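Local coordinates for protein GphF Dehydratase 1 (Archangium violaceum, PDB 6MBH) that probably dehydrates polyketide intermediates as a dehydratase domain of gephyronic acid synthase, captured here as a variant lacking its olefin isomerase activity, at residues A[64-69]-A[128-133]; A[81-86]-A[119-124]; A[256-261]-A[282-287]. All coordinates share one frame; numbering follows the deposited sequence.

The three contacts illustrate how peripheral ends and loops are tied to the strands in both halves of a double hotdog fold. Interactions 1 and 2 both use strand 121-131, at its late and early ends respectively, and their centres are about 26 Å apart; along the chain, interaction 2 is nested inside the loop that interaction 1 closes. Interaction 1 brings the end of helix 52-65 to the strand, whereas interaction 2 brings in the loop after strand 73-81. Interaction 3 follows later and holds the open end of the hairpin of strands 259-267 and 273-284, in the other half. Its centre is about 19 Å from that of interaction 2 and about 33 Å from that of interaction 1, across the centre of the chain.

Interaction 1 (A[64-69]-A[128-133])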
loop_
_atom_site.group_PDB
_atom_site.type_symbol
_atom_site.label_atom_id
_atom_site.label_comp_id
_atom_site.label_asym_id
_atom_site.label_seq_id
_atom_site.Cartn_x
_atom_site.Cartn_y
_atom_site.Cartn_z
ATOM N N ARG A 64 -4.486 14.936 -7.805
ATOM C CA ARG A 64 -5.511 15.434 -8.723
ATOM C C ARG A 64 -6.404 16.511 -8.123
ATOM O O ARG A 64 -6.915 17.367 -8.882
ATOM C CB ARG A 64 -6.370 14.253 -9.229
ATOM C CG ARG A 64 -5.575 13.325 -10.208
ATOM C CD ARG A 64 -6.172 11.888 -10.346
ATOM N NE ARG A 64 -5.399 11.150 -11.350
ATOM C CZ ARG A 64 -4.190 10.618 -11.135
ATOM N NH1 ARG A 64 -3.579 10.756 -9.954
ATOM N NH2 ARG A 64 -3.560 9.964 -12.105
ATOM N N LEU A 65 -6.645 16.490 -6.808
ATOM C CA LEU A 65 -7.554 17.437 -6.180
ATOM C C LEU A 65 -6.861 18.683 -5.649
ATOM O O LEU A 65 -7.498 19.733 -5.499
ATOM C CB LEU A 65 -8.278 16.764 -5.016
ATOM C CG LEU A 65 -9.225 15.611 -5.423
ATOM C CD1 LEU A 65 -9.849 15.016 -4.203
ATOM C CD2 LEU A 65 -10.371 16.070 -6.365
ATOM N N LEU A 66 -5.593 18.579 -5.313
ATOM C CA LEU A 66 -4.935 19.667 -4.570
ATOM C C LEU A 66 -3.944 20.383 -5.479
ATOM O O LEU A 66 -3.202 19.725 -6.204
ATOM C CB LEU A 66 -4.196 19.107 -3.342
ATOM C CG LEU A 66 -5.087 18.384 -2.313
ATOM C CD1 LEU A 66 -4.288 17.882 -1.112
ATOM C CD2 LEU A 66 -6.226 19.323 -1.873
ATOM N N PRO A 67 -3.921 21.702 -5.493
ATOM C CA PRO A 67 -3.109 22.390 -6.485
ATOM C C PRO A 67 -1.660 22.361 -6.053
ATOM O O PRO A 67 -1.328 22.150 -4.882
ATOM C CB PRO A 67 -3.688 23.806 -6.506
ATOM C CG PRO A 67 -4.283 23.966 -5.196
ATOM C CD PRO A 67 -4.828 22.633 -4.809
ATOM N N GLY A 68 -0.792 22.472 -7.042
ATOM C CA GLY A 68 0.615 22.482 -6.723
ATOM C C GLY A 68 1.478 22.158 -7.908
ATOM O O GLY A 68 1.038 21.601 -8.913
ATOM N N ASN A 69 2.755 22.495 -7.757
ATOM C CA ASN A 69 3.758 22.067 -8.710
ATOM C C ASN A 69 3.975 20.550 -8.666
ATOM O O ASN A 69 3.783 19.875 -7.643
ATOM C CB ASN A 69 5.093 22.786 -8.427
ATOM C CG ASN A 69 5.050 24.234 -8.823
ATOM O OD1 ASN A 69 4.451 24.562 -9.837
ATOM N ND2 ASN A 69 5.735 25.143 -8.048
ATOM N N ILE A 128 -5.768 14.119 3.100
ATOM C CA ILE A 128 -4.752 14.335 2.057
ATOM C C ILE A 128 -4.219 15.752 2.142
ATOM O O ILE A 128 -4.924 16.677 2.561
ATOM C CB ILE A 128 -5.277 14.075 0.624
ATOM C CG1 ILE A 128 -6.605 14.866 0.400
ATOM C CG2 ILE A 128 -5.354 12.565 0.314
ATOM C CD1 ILE A 128 -7.075 14.838 -1.041
ATOM N N ALA A 129 -2.963 15.927 1.702
ATOM C CA ALA A 129 -2.309 17.231 1.723
ATOM C C ALA A 129 -1.221 17.227 0.667
ATOM O O ALA A 129 -0.903 16.178 0.095
ATOM C CB ALA A 129 -1.714 17.586 3.102
ATOM N N ARG A 130 -0.652 18.428 0.417
ATOM C CA ARG A 130 0.542 18.462 -0.424
ATOM C C ARG A 130 1.359 19.693 -0.064
ATOM O O ARG A 130 0.805 20.712 0.351
ATOM C CB ARG A 130 0.160 18.366 -1.932
ATOM C CG ARG A 130 -0.432 19.525 -2.608
ATOM C CD ARG A 130 -0.780 19.108 -4.042
ATOM N NE ARG A 130 0.364 19.056 -4.961
ATOM C CZ ARG A 130 0.301 18.641 -6.228
ATOM N NH1 ARG A 130 -0.845 18.229 -6.747
ATOM N NH2 ARG A 130 1.395 18.599 -6.975
ATOM N N ARG A 131 2.684 19.582 -0.165
ATOM C CA ARG A 131 3.499 20.702 0.307
ATOM C C ARG A 131 4.770 20.764 -0.517
ATOM O O ARG A 131 5.231 19.755 -0.992
ATOM C CB ARG A 131 3.829 20.569 1.805
ATOM C CG ARG A 131 3.588 21.854 2.628
ATOM C CD ARG A 131 2.088 22.099 2.900
ATOM N NE ARG A 131 1.485 21.076 3.770
ATOM C CZ ARG A 131 0.170 20.896 3.943
ATOM N NH1 ARG A 131 -0.714 21.655 3.298
ATOM N NH2 ARG A 131 -0.267 19.946 4.763
ATOM N N GLN A 132 5.308 21.953 -0.723
ATOM C CA GLN A 132 6.616 22.094 -1.350
ATOM C C GLN A 132 7.628 21.946 -0.236
ATOM O O GLN A 132 7.755 22.828 0.618
ATOM C CB GLN A 132 6.727 23.451 -2.038
ATOM C CG GLN A 132 6.138 24.627 -1.189
ATOM C CD GLN A 132 6.118 26.008 -1.886
ATOM O OE1 GLN A 132 7.028 26.869 -1.691
ATOM N NE2 GLN A 132 5.063 26.244 -2.664
ATOM N N LEU A 133 8.343 20.850 -0.234
ATOM C CA LEU A 133 9.296 20.580 0.832
ATOM C C LEU A 133 10.680 20.953 0.325
ATOM O O LEU A 133 10.872 21.265 -0.854
ATOM C CB LEU A 133 9.211 19.108 1.298
ATOM C CG LEU A 133 7.873 18.658 1.972
ATOM C CD1 LEU A 133 7.924 17.282 2.625
ATOM C CD2 LEU A 133 7.291 19.689 2.932
HETATM O O HOH W 1 1.128 18.713 -10.031
#
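Arg-130 CG stands between its own backbone N and carbonyl carbon (chi1 74°), and a bend at chi3 (-78°) then turns the guanidinium toward the carbonyls of residues 66-69. Leu-66, with CG anti to its carbonyl carbon, sends CD1 onto the strand backbone, 3.5 Å from Ala-129 CA, while its CB lies against Arg-130 CD. The guanidinium collects carbonyl oxygens of the passing chain. NH1 gives a weak bond to Leu-66 O at 2.8 Å, and NH2 gives a second weak bond, from the edge, to Asn-69 O at 2.8 Å. Water 1 joins NH2 to Gly-68 O. In the double hotdog fold this joins the C-terminal end of helix 52-65 to strand 121-131: the chain leaves helical geometry at Leu-66 and runs on along the strand. Gly-68 CA lies 3.7 Å above the guanidinium plane, toward its rim; a CB there would collide with Arg-130 NE and, at these backbone angles, press on the preceding carbonyl oxygen, so only glycine fits. NE also forms a long, weak ion pair with Asp-72. Deeper in, Leu-65 CD1 meets Ile-128 CD1 at 4.2 Å, and Ser-99 of strand 93-100 touches both side chains.

Interaction 2 (A[81-86]-A[119-124])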
loop_
_atom_site.group_PDB
_atom_site.type_symbol
_atom_site.label_atom_id
_atom_site.label_comp_id
_atom_site.label_asym_id
_atom_site.label_seq_id
_atom_site.Cartn_x
_atom_site.Cartn_y
_atom_site.Cartn_z
ATOM N N VAL A 81 -7.440 1.602 7.533
ATOM C CA VAL A 81 -7.956 0.633 6.573
ATOM C C VAL A 81 -8.751 -0.386 7.357
ATOM O O VAL A 81 -8.375 -0.736 8.477
ATOM C CB VAL A 81 -6.830 -0.078 5.788
ATOM C CG1 VAL A 81 -7.387 -1.383 5.193
ATOM C CG2 VAL A 81 -6.289 0.819 4.716
ATOM N N TRP A 82 -9.877 -0.834 6.811
ATOM C CA TRP A 82 -10.493 -1.998 7.446
ATOM C C TRP A 82 -11.413 -2.713 6.470
ATOM O O TRP A 82 -11.437 -2.431 5.265
ATOM C CB TRP A 82 -11.256 -1.581 8.693
ATOM C CG TRP A 82 -12.272 -0.617 8.370
ATOM C CD1 TRP A 82 -13.593 -0.870 8.173
ATOM C CD2 TRP A 82 -12.098 0.791 8.198
ATOM N NE1 TRP A 82 -14.251 0.299 7.893
ATOM C CE2 TRP A 82 -13.346 1.330 7.902
ATOM C CE3 TRP A 82 -11.006 1.651 8.277
ATOM C CZ2 TRP A 82 -13.527 2.689 7.689
ATOM C CZ3 TRP A 82 -11.199 2.987 8.057
ATOM C CH2 TRP A 82 -12.432 3.495 7.767
ATOM N N SER A 83 -12.119 -3.672 6.988
ATOM C CA SER A 83 -13.101 -4.404 6.214
ATOM C C SER A 83 -12.501 -4.904 4.907
ATOM O O SER A 83 -12.723 -4.297 3.854
ATOM C CB SER A 83 -14.306 -3.507 5.966
ATOM O OG SER A 83 -15.386 -4.283 5.583
ATOM N N PRO A 84 -11.739 -5.991 4.935
ATOM C CA PRO A 84 -11.128 -6.505 3.708
ATOM C C PRO A 84 -12.152 -6.746 2.593
ATOM O O PRO A 84 -13.225 -7.340 2.808
ATOM C CB PRO A 84 -10.470 -7.803 4.172
ATOM C CG PRO A 84 -10.235 -7.605 5.609
ATOM C CD PRO A 84 -11.443 -6.853 6.084
ATOM N N LEU A 85 -11.846 -6.203 1.412
ATOM C CA LEU A 85 -12.673 -6.402 0.227
ATOM C C LEU A 85 -12.322 -7.740 -0.409
ATOM O O LEU A 85 -11.219 -7.885 -0.981
ATOM C CB LEU A 85 -12.461 -5.248 -0.757
ATOM C CG LEU A 85 -13.351 -5.461 -2.009
ATOM C CD1 LEU A 85 -14.781 -5.667 -1.596
ATOM C CD2 LEU A 85 -13.168 -4.226 -2.932
ATOM N N VAL A 86 -13.259 -8.709 -0.335
ATOM C CA VAL A 86 -13.106 -9.984 -1.013
ATOM C C VAL A 86 -13.622 -9.840 -2.437
ATOM O O VAL A 86 -14.756 -9.382 -2.647
ATOM C CB VAL A 86 -13.865 -11.103 -0.282
ATOM C CG1 VAL A 86 -13.794 -12.395 -1.070
ATOM C CG2 VAL A 86 -13.313 -11.268 1.108
ATOM N N ALA A 119 -25.589 0.558 -0.263
ATOM C CA ALA A 119 -24.912 -0.592 -0.845
ATOM C C ALA A 119 -23.389 -0.465 -0.837
ATOM O O ALA A 119 -22.689 -1.371 -1.300
ATOM C CB ALA A 119 -25.385 -0.776 -2.277
ATOM N N TRP A 120 -22.860 0.642 -0.350
ATOM C CA TRP A 120 -21.420 0.854 -0.336
ATOM C C TRP A 120 -20.837 0.462 1.019
ATOM O O TRP A 120 -21.386 0.839 2.054
ATOM C CB TRP A 120 -21.121 2.308 -0.658
ATOM C CG TRP A 120 -21.567 2.685 -1.980
ATOM C CD1 TRP A 120 -22.824 3.095 -2.360
ATOM C CD2 TRP A 120 -20.746 2.748 -3.139
ATOM N NE1 TRP A 120 -22.819 3.384 -3.700
ATOM C CE2 TRP A 120 -21.553 3.192 -4.198
ATOM C CE3 TRP A 120 -19.410 2.452 -3.386
ATOM C CZ2 TRP A 120 -21.051 3.351 -5.487
ATOM C CZ3 TRP A 120 -18.921 2.598 -4.653
ATOM C CH2 TRP A 120 -19.714 3.066 -5.677
ATOM N N THR A 121 -19.769 -0.338 0.995
ATOM C CA THR A 121 -18.991 -0.741 2.167
ATOM C C THR A 121 -17.735 0.129 2.309
ATOM O O THR A 121 -16.958 0.241 1.361
ATOM C CB THR A 121 -18.550 -2.197 2.052
ATOM O OG1 THR A 121 -19.695 -3.040 2.009
ATOM C CG2 THR A 121 -17.696 -2.582 3.236
ATOM N N ARG A 122 -17.483 0.645 3.510
ATOM C CA ARG A 122 -16.315 1.514 3.720
ATOM C C ARG A 122 -15.055 0.698 4.012
ATOM O O ARG A 122 -15.073 -0.219 4.845
ATOM C CB ARG A 122 -16.554 2.486 4.866
ATOM C CG ARG A 122 -15.501 3.618 4.949
ATOM C CD ARG A 122 -15.927 4.688 5.967
ATOM N NE ARG A 122 -16.030 4.130 7.316
ATOM C CZ ARG A 122 -16.036 4.849 8.442
ATOM N NH1 ARG A 122 -15.944 6.179 8.401
ATOM N NH2 ARG A 122 -16.125 4.232 9.611
ATOM N N HIS A 123 -13.963 1.050 3.339
ATOM C CA HIS A 123 -12.677 0.375 3.447
ATOM C C HIS A 123 -11.556 1.284 3.954
ATOM O O HIS A 123 -10.569 0.758 4.527
ATOM C CB HIS A 123 -12.266 -0.200 2.087
ATOM C CG HIS A 123 -13.237 -1.222 1.570
ATOM N ND1 HIS A 123 -13.493 -2.400 2.248
ATOM C CD2 HIS A 123 -14.041 -1.233 0.472
ATOM C CE1 HIS A 123 -14.434 -3.085 1.604
ATOM N NE2 HIS A 123 -14.775 -2.405 0.516
ATOM N N ALA A 124 -11.653 2.620 3.750
ATOM C CA ALA A 124 -10.496 3.446 4.164
ATOM C C ALA A 124 -10.929 4.898 4.395
ATOM O O ALA A 124 -11.911 5.365 3.814
ATOM C CB ALA A 124 -9.354 3.393 3.135
HETATM O O HOH W 2 -16.962 -0.837 6.600
#
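The Trp-82 indole has the backbone of strand 121-131 over one face, where His-123 O stands 3.9 Å above the plane and Ala-124 N beside it, both offset toward the rim. Arg-122 NE lies in the ring plane at the edge, nearest CZ2. The guanidinium is turned 82° from the indole, presenting a face to the CZ2-CH2 side of the ring, with Trp-82 CZ2 3.4 Å from Arg-122 CZ. The His-123 imidazole carries Leu-85 CB over a face in a CH-pi contact, and Ser-83 O at its edge. These groups gather at a classic beta bulge, where His-123 and Ala-124 both face Ile-106 of the neighbouring strand 103-109 in the first hotdog of the double hotdog fold.

Two bonds tie the bulge to the 81-86 loop. Trp-82 N donates a fairly straight bond (162°) to His-123 O at 2.9 Å, and the buried His-123 ND1 reaches Ser-83 O at 2.6 Å, lying in the carbonyl plane. On the far side of the imidazole NE2 bonds to Ser-108 OG, so both ring nitrogens are engaged and its rotation is probably fixed. Trp-82 CG sits between the backbone N and carbonyl carbon, which folds the indole back against the strand; there NE1 donates to water 2, which in turn donates to Arg-122 O at 2.7 Å. With an alanine here in place of the indole, the strand backbone is likely to lose its cover, water 2 its NE1 donor and the Arg-122 side chain one of the walls that hold it.

Where strand 73-81 ends, Val-81 and Ala-124 form an antiparallel non-hydrogen-bonded pair, and Tyr-54 of helix 52-65 touches both side chains. Here Val-81 CG2 approaches Ala-124 CB to 4.3 Å.

Interaction 3 (A[256-261]-A[282-287]); sequences HNQTHT and LKRASK
Arg-284 reaches across the open end of a beta hairpin, that of strands 259-267 and 273-284 in the second half of the double hotdog fold, and each step of its side chain has a neighbour. CB passes Gln-258 OE1 at 3.9 Å, the two side chains meeting at about a right angle. CG, anti to the carbonyl carbon (chi1 -79°), lies 3.9 Å from Asn-257 O. Extended from there to NE, the arm runs along the loop of residues 256-258, and CD comes within 3.3 Å of Asn-257 O. NE donates to that same oxygen at 2.9 Å, close to the guanidinium plane and nearly along the C=O axis. CZ lies 3.5 Å from His-256 CE1: the imidazole and guanidinium planes are only 9° apart, with CE1 over one face of the guanidinium, toward its rim. At the tip NH2 forms a salt bridge with Glu-218 and a bond to Ser-219 O, while NH1 bonds to Glu-222 O. Four polar partners thus hold this buried group, and they probably stabilise its charge.

Glu-218 also accepts from His-260 NE2 and from Asn-257 N, so one carboxylate gathers residues from both arms of the hairpin. The backbones pair in antiparallel register. Arg-284 N bonds to Gln-258 O at 3.0 Å, and His-260 and Leu-282 form a hydrogen-bonded pair whose side chains turn to the face covered by helix 200-214, with Leu-282 touching Val-210, Phe-211 and Ile-214.

Thr-259 and Lys-283, a non-hydrogen-bonded pair, occupy the other face. There the Lys-283 chain crosses the threonine at a slant, CG lying 3.8 Å from Thr-259 CG2.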
loop_
_atom_site.group_PDB
_atom_site.type_symbol
_atom_site.label_atom_id
_atom_site.label_comp_id
_atom_site.label_asym_id
_atom_site.label_seq_id
_atom_site.Cartn_x
_atom_site.Cartn_y
_atom_site.Cartn_z
ATOM N N HIS A 256 5.070 -14.206 20.092
ATOM C CA HIS A 256 3.845 -14.119 19.288
ATOM C C HIS A 256 3.113 -12.834 19.648
ATOM O O HIS A 256 2.722 -12.658 20.808
ATOM C CB HIS A 256 2.939 -15.350 19.501
ATOM C CG HIS A 256 1.756 -15.424 18.578
ATOM N ND1 HIS A 256 1.820 -16.012 17.327
ATOM C CD2 HIS A 256 0.473 -15.007 18.727
ATOM C CE1 HIS A 256 0.628 -15.956 16.748
ATOM N NE2 HIS A 256 -0.206 -15.341 17.572
ATOM N N ASN A 257 2.915 -11.949 18.666
ATOM C CA ASN A 257 2.274 -10.648 18.870
ATOM C C ASN A 257 0.969 -10.541 18.102
ATOM O O ASN A 257 0.862 -11.069 16.998
ATOM C CB ASN A 257 3.205 -9.523 18.399
ATOM C CG ASN A 257 4.412 -9.414 19.288
ATOM O OD1 ASN A 257 4.323 -8.843 20.382
ATOM N ND2 ASN A 257 5.530 -9.996 18.862
ATOM N N GLN A 258 -0.019 -9.816 18.661
ATOM C CA GLN A 258 -1.167 -9.475 17.819
ATOM C C GLN A 258 -0.877 -8.281 16.902
ATOM O O GLN A 258 -1.512 -8.166 15.857
ATOM C CB GLN A 258 -2.417 -9.173 18.654
ATOM C CG GLN A 258 -3.026 -10.392 19.384
ATOM C CD GLN A 258 -3.206 -11.592 18.446
ATOM O OE1 GLN A 258 -3.914 -11.517 17.432
ATOM N NE2 GLN A 258 -2.557 -12.710 18.788
ATOM N N THR A 259 0.042 -7.379 17.271
ATOM C CA THR A 259 0.286 -6.181 16.457
ATOM C C THR A 259 1.779 -5.902 16.349
ATOM O O THR A 259 2.591 -6.391 17.146
ATOM C CB THR A 259 -0.396 -4.938 17.039
ATOM O OG1 THR A 259 0.142 -4.693 18.344
ATOM C CG2 THR A 259 -1.932 -5.180 17.154
ATOM N N HIS A 260 2.127 -5.120 15.321
ATOM C CA HIS A 260 3.459 -4.540 15.174
ATOM C C HIS A 260 3.347 -3.120 14.622
ATOM O O HIS A 260 2.338 -2.744 14.004
ATOM C CB HIS A 260 4.323 -5.387 14.213
ATOM C CG HIS A 260 4.904 -6.605 14.847
ATOM N ND1 HIS A 260 5.912 -6.549 15.786
ATOM C CD2 HIS A 260 4.611 -7.921 14.683
ATOM C CE1 HIS A 260 6.210 -7.777 16.182
ATOM N NE2 HIS A 260 5.431 -8.628 15.533
ATOM N N THR A 261 4.414 -2.337 14.793
ATOM C CA THR A 261 4.494 -1.000 14.205
ATOM C C THR A 261 5.836 -0.868 13.513
ATOM O O THR A 261 6.850 -1.311 14.062
ATOM C CB THR A 261 4.386 0.126 15.267
ATOM O OG1 THR A 261 3.268 -0.118 16.157
ATOM C CG2 THR A 261 4.268 1.531 14.648
ATOM N N LEU A 282 0.322 -2.742 12.013
ATOM C CA LEU A 282 0.044 -4.082 11.501
ATOM C C LEU A 282 -0.686 -4.900 12.558
ATOM O O LEU A 282 -0.346 -4.827 13.742
ATOM C CB LEU A 282 1.337 -4.819 11.138
ATOM C CG LEU A 282 2.248 -4.115 10.117
ATOM C CD1 LEU A 282 3.478 -4.944 9.929
ATOM C CD2 LEU A 282 1.499 -3.981 8.773
ATOM N N LYS A 283 -1.653 -5.719 12.112
ATOM C CA LYS A 283 -2.442 -6.497 13.063
ATOM C C LYS A 283 -2.806 -7.834 12.433
ATOM O O LYS A 283 -3.129 -7.890 11.251
ATOM C CB LYS A 283 -3.719 -5.758 13.475
ATOM C CG LYS A 283 -4.462 -6.462 14.625
ATOM C CD LYS A 283 -5.823 -5.852 14.846
ATOM C CE LYS A 283 -6.638 -6.636 15.901
ATOM N NZ LYS A 283 -6.438 -6.109 17.293
ATOM N N ARG A 284 -2.707 -8.903 13.210
ATOM C CA ARG A 284 -3.030 -10.223 12.671
ATOM C C ARG A 284 -4.510 -10.298 12.278
ATOM O O ARG A 284 -5.395 -9.841 13.022
ATOM C CB ARG A 284 -2.682 -11.315 13.707
ATOM C CG ARG A 284 -1.176 -11.642 13.755
ATOM C CD ARG A 284 -0.894 -12.777 14.716
ATOM N NE ARG A 284 0.533 -13.045 14.877
ATOM C CZ ARG A 284 1.254 -13.805 14.037
ATOM N NH1 ARG A 284 0.680 -14.375 12.985
ATOM N NH2 ARG A 284 2.530 -14.035 14.266
ATOM N N ALA A 285 -4.779 -10.862 11.096
ATOM C CA ALA A 285 -6.157 -10.992 10.597
ATOM C C ALA A 285 -6.760 -12.364 10.941
ATOM O O ALA A 285 -6.189 -13.414 10.626
ATOM C CB ALA A 285 -6.175 -10.761 9.082
ATOM N N SER A 286 -7.913 -12.364 11.580
ATOM C CA SER A 286 -8.657 -13.604 11.765
ATOM C C SER A 286 -9.428 -13.946 10.504
ATOM O O SER A 286 -9.903 -13.052 9.797
ATOM C CB SER A 286 -9.656 -13.473 12.900
ATOM O OG SER A 286 -10.482 -14.622 12.978
ATOM N N LYS A 287 -9.605 -15.259 10.269
ATOM C CA LYS A 287 -10.472 -15.754 9.199
ATOM C C LYS A 287 -11.944 -15.488 9.488
ATOM O O LYS A 287 -12.760 -15.390 8.544
ATOM C CB LYS A 287 -10.247 -17.274 9.004
ATOM C CG LYS A 287 -10.929 -17.883 7.804
ATOM C CD LYS A 287 -10.409 -19.307 7.546
ATOM C CE LYS A 287 -11.084 -19.953 6.319
ATOM N NZ LYS A 287 -12.583 -19.795 6.244
#